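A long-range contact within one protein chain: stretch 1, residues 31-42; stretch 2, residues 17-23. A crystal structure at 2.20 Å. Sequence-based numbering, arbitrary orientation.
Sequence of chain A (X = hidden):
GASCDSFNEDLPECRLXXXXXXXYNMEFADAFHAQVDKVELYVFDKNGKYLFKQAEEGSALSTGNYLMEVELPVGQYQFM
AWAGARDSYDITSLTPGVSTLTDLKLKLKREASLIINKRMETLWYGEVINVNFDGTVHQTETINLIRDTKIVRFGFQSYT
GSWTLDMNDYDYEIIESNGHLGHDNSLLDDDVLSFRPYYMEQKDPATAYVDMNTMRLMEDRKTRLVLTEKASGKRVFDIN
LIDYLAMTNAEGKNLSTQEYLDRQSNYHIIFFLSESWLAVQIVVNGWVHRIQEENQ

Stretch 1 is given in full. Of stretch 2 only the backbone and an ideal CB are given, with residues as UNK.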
# COMPACT_ATOMS: atom_id res chain seq x y z
N ALA A 31 -1.23 14.77 4.98
CA ALA A 31 -1.70 14.98 3.59
C ALA A 31 -3.14 14.51 3.37
O ALA A 31 -3.60 14.35 2.23
CB ALA A 31 -0.75 14.30 2.57
N PHE A 32 -3.88 14.32 4.46
CA PHE A 32 -5.25 13.84 4.37
C PHE A 32 -6.07 14.61 3.32
O PHE A 32 -6.51 14.04 2.31
CB PHE A 32 -5.97 13.91 5.70
CG PHE A 32 -7.41 13.46 5.62
CD1 PHE A 32 -7.72 12.10 5.56
CD2 PHE A 32 -8.45 14.38 5.53
CE1 PHE A 32 -9.04 11.68 5.45
CE2 PHE A 32 -9.76 13.96 5.41
CZ PHE A 32 -10.06 12.61 5.37
N HIS A 33 -6.28 15.89 3.58
CA HIS A 33 -7.17 16.71 2.75
C HIS A 33 -6.73 16.71 1.29
O HIS A 33 -7.57 16.79 0.41
CB HIS A 33 -7.22 18.15 3.25
CG HIS A 33 -5.89 18.82 3.18
ND1 HIS A 33 -4.87 18.53 4.07
CD2 HIS A 33 -5.36 19.67 2.27
CE1 HIS A 33 -3.78 19.19 3.72
NE2 HIS A 33 -4.05 19.90 2.63
N ALA A 34 -5.42 16.58 1.04
CA ALA A 34 -4.89 16.54 -0.34
C ALA A 34 -5.11 15.23 -1.10
O ALA A 34 -5.26 15.25 -2.32
CB ALA A 34 -3.37 16.89 -0.33
N GLN A 35 -5.14 14.09 -0.40
CA GLN A 35 -5.10 12.77 -1.02
C GLN A 35 -6.26 11.81 -0.75
O GLN A 35 -6.51 10.92 -1.54
CB GLN A 35 -3.81 12.06 -0.59
CG GLN A 35 -2.57 12.80 -1.02
CD GLN A 35 -1.30 12.04 -0.77
OE1 GLN A 35 -1.29 10.81 -0.79
NE2 GLN A 35 -0.21 12.76 -0.53
N VAL A 36 -6.96 11.94 0.38
CA VAL A 36 -7.92 10.95 0.76
C VAL A 36 -9.30 11.47 0.45
O VAL A 36 -9.72 12.47 1.03
CB VAL A 36 -7.80 10.60 2.25
CG1 VAL A 36 -8.81 9.50 2.62
CG2 VAL A 36 -6.40 10.15 2.58
N ASP A 37 -10.00 10.82 -0.46
CA ASP A 37 -11.36 11.25 -0.81
C ASP A 37 -12.47 10.31 -0.33
O ASP A 37 -13.61 10.50 -0.72
CB ASP A 37 -11.48 11.52 -2.31
CG ASP A 37 -11.58 10.26 -3.18
OD1 ASP A 37 -11.67 9.08 -2.71
OD2 ASP A 37 -11.60 10.49 -4.40
N LYS A 38 -12.17 9.33 0.52
CA LYS A 38 -13.25 8.54 1.14
C LYS A 38 -12.73 7.91 2.40
O LYS A 38 -11.63 7.34 2.43
CB LYS A 38 -13.76 7.47 0.16
CG LYS A 38 -14.78 6.46 0.78
CD LYS A 38 -15.21 5.37 -0.22
CE LYS A 38 -16.17 4.40 0.41
NZ LYS A 38 -16.50 3.25 -0.48
N VAL A 39 -13.52 8.01 3.46
CA VAL A 39 -13.20 7.35 4.72
C VAL A 39 -14.42 6.52 5.08
O VAL A 39 -15.56 6.93 4.80
CB VAL A 39 -12.83 8.36 5.80
CG1 VAL A 39 -11.51 9.03 5.47
CG2 VAL A 39 -13.95 9.47 5.96
N GLU A 40 -14.19 5.34 5.67
CA GLU A 40 -15.28 4.56 6.18
C GLU A 40 -14.89 4.08 7.57
O GLU A 40 -13.96 3.28 7.74
CB GLU A 40 -15.60 3.42 5.24
CG GLU A 40 -16.83 2.55 5.66
CD GLU A 40 -17.27 1.58 4.54
OE1 GLU A 40 -16.57 0.57 4.25
OE2 GLU A 40 -18.31 1.86 3.92
N LEU A 41 -15.59 4.63 8.56
CA LEU A 41 -15.31 4.37 9.98
C LEU A 41 -16.13 3.16 10.43
O LEU A 41 -17.32 3.09 10.19
CB LEU A 41 -15.70 5.59 10.84
CG LEU A 41 -15.27 5.58 12.32
CD1 LEU A 41 -13.80 5.89 12.45
CD2 LEU A 41 -16.11 6.54 13.16
N TYR A 42 -15.47 2.22 11.09
CA TYR A 42 -16.13 1.05 11.67
C TYR A 42 -16.17 1.25 13.20
O TYR A 42 -15.14 1.58 13.80
CB TYR A 42 -15.35 -0.22 11.25
CG TYR A 42 -15.57 -0.56 9.79
CD1 TYR A 42 -14.96 0.15 8.78
CD2 TYR A 42 -16.47 -1.58 9.42
CE1 TYR A 42 -15.22 -0.13 7.42
CE2 TYR A 42 -16.71 -1.88 8.08
CZ TYR A 42 -16.09 -1.15 7.09
OH TYR A 42 -16.33 -1.46 5.77
N UNK A 17 -16.72 13.69 17.55
CA UNK A 17 -16.21 13.88 16.18
C UNK A 17 -14.97 13.07 15.94
O UNK A 17 -14.25 12.77 16.88
CB UNK A 17 -15.92 15.36 15.91
N UNK A 18 -14.70 12.74 14.68
CA UNK A 18 -13.51 11.99 14.32
C UNK A 18 -12.72 12.81 13.34
O UNK A 18 -13.26 13.31 12.37
CB UNK A 18 -13.86 10.62 13.74
N UNK A 19 -11.44 12.99 13.64
CA UNK A 19 -10.50 13.62 12.75
C UNK A 19 -9.67 12.49 12.15
O UNK A 19 -9.22 11.60 12.88
CB UNK A 19 -9.64 14.66 13.47
N UNK A 20 -9.48 12.51 10.83
CA UNK A 20 -8.59 11.55 10.17
C UNK A 20 -7.30 12.25 9.79
O UNK A 20 -7.33 13.38 9.26
CB UNK A 20 -9.25 10.94 8.94
N UNK A 21 -6.17 11.62 10.05
CA UNK A 21 -4.90 12.21 9.56
C UNK A 21 -4.09 11.22 8.77
O UNK A 21 -4.18 10.02 9.03
CB UNK A 21 -4.06 12.73 10.73
N UNK A 22 -3.31 11.75 7.81
CA UNK A 22 -2.38 10.98 7.02
C UNK A 22 -1.04 11.69 7.01
O UNK A 22 -0.70 12.35 6.02
CB UNK A 22 -2.90 10.77 5.60
N UNK A 23 -0.29 11.54 8.10
CA UNK A 23 1.03 12.11 8.22
C UNK A 23 2.10 11.05 8.28
O UNK A 23 3.31 11.38 8.27
CB UNK A 23 1.11 13.00 9.46

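Position 17 opens the stretch in an extended conformation, and its ideal CB has nothing of stretch 1 within 5.5 Å. Stretch 1 sets no demand here, and many residues would fit. The residue is Ser17, which makes no contact with stretch 1.

Position 18 points its CB toward stretch 1, 4.7 Å from Leu41 CD2. The neighbour is a methyl group and offers no polar partner. A medium-sized branched apolar side chain would suit: valine, isoleucine or leucine. The residue is Val18, with chi1 in the t well. Its CG2 lies 3.9 Å from Leu41 CD2.

Position 19 points away from stretch 1, as alternation along a strand predicts. Stretch 1 leaves the choice open. It is Lys19, and it does not touch stretch 1.

Position 20 turns back toward stretch 1. Its ideal CB is 3.6 Å from Phe32 CE1 and 4.6 Å from Val39 CG1. These carbons line an apolar site with room for a long side chain, so leucine, methionine or an aromatic would suit. The residue is Phe20, with chi1 in the m well. Its ring runs past Val39, whose CB sits over one face, 4.0 Å from the ring centroid, in a CH-pi contact. Val39 CG2 is 3.7 Å from Phe20 CE1, and Leu41 CD1 is 4.2 Å from Phe20 CZ. The Phe32 ring is nearly parallel, at 14°, but slid aside, so the two rings barely overlap. Phe32 CE1 instead packs against Phe20 CB at 3.5 Å.

Position 21 points away, and stretch 1 offers its CB no close partner. A polar or charged residue is plausible. It is Lys21, whose NZ forms a salt bridge with OD1 of the residue at position 23, at 2.8 Å.

Position 22 faces the start of the helix. Its carbonyl O accepts a hydrogen bond from Ala31 N at 2.7 Å, which any residue's backbone could do. The ideal CB is 3.9 Å from Phe32 N and 4.7 Å from Val36 CG2. Ala31 CB and the Gln35 amide lie further out, so a long side chain with an apolar body and a polar tip would suit. It is Tyr22. Its CD2 is 3.9 Å from Ala31 CB. Gln35 OE1 sits at the ring edge, and one water bridges it to Tyr22 OH, 2.6 Å from each.

Position 23 points sideways, with Ala31 N 5.4 Å from its ideal CB. Small or polar residues would fit. It is Asp23, the partner of Lys21; its side-chain end leads away.

Stretch 2 17-23: SVKFKYD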
# COMPACT_ATOMS: atom_id res chain seq x y z
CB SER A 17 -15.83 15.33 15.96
OG SER A 17 -17.00 16.08 15.76
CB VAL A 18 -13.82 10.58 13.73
CG1 VAL A 18 -12.53 9.90 13.28
CG2 VAL A 18 -14.55 9.73 14.75
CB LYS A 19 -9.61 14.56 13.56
CG LYS A 19 -8.48 15.25 12.79
CD LYS A 19 -7.91 16.42 13.59
CE LYS A 19 -6.99 17.32 12.76
NZ LYS A 19 -5.81 16.57 12.25
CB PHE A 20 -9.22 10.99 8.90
CG PHE A 20 -10.50 10.25 9.14
CD1 PHE A 20 -11.71 10.94 9.24
CD2 PHE A 20 -10.50 8.88 9.30
CE1 PHE A 20 -12.89 10.24 9.46
CE2 PHE A 20 -11.66 8.20 9.53
CZ PHE A 20 -12.86 8.89 9.61
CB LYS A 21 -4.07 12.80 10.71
CG LYS A 21 -3.55 11.81 11.79
CD LYS A 21 -2.64 12.57 12.79
CE LYS A 21 -1.97 11.69 13.78
NZ LYS A 21 -1.01 10.82 13.12
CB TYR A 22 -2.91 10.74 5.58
CG TYR A 22 -1.90 10.08 4.69
CD1 TYR A 22 -1.13 8.98 5.13
CD2 TYR A 22 -1.66 10.56 3.42
CE1 TYR A 22 -0.15 8.39 4.28
CE2 TYR A 22 -0.72 9.97 2.59
CZ TYR A 22 0.04 8.90 3.02
OH TYR A 22 0.98 8.37 2.14
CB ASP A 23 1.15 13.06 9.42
CG ASP A 23 0.92 12.36 10.78
OD1 ASP A 23 0.67 11.15 10.86
OD2 ASP A 23 0.93 13.08 11.79
O HOH W 1 0.63 9.09 -0.29
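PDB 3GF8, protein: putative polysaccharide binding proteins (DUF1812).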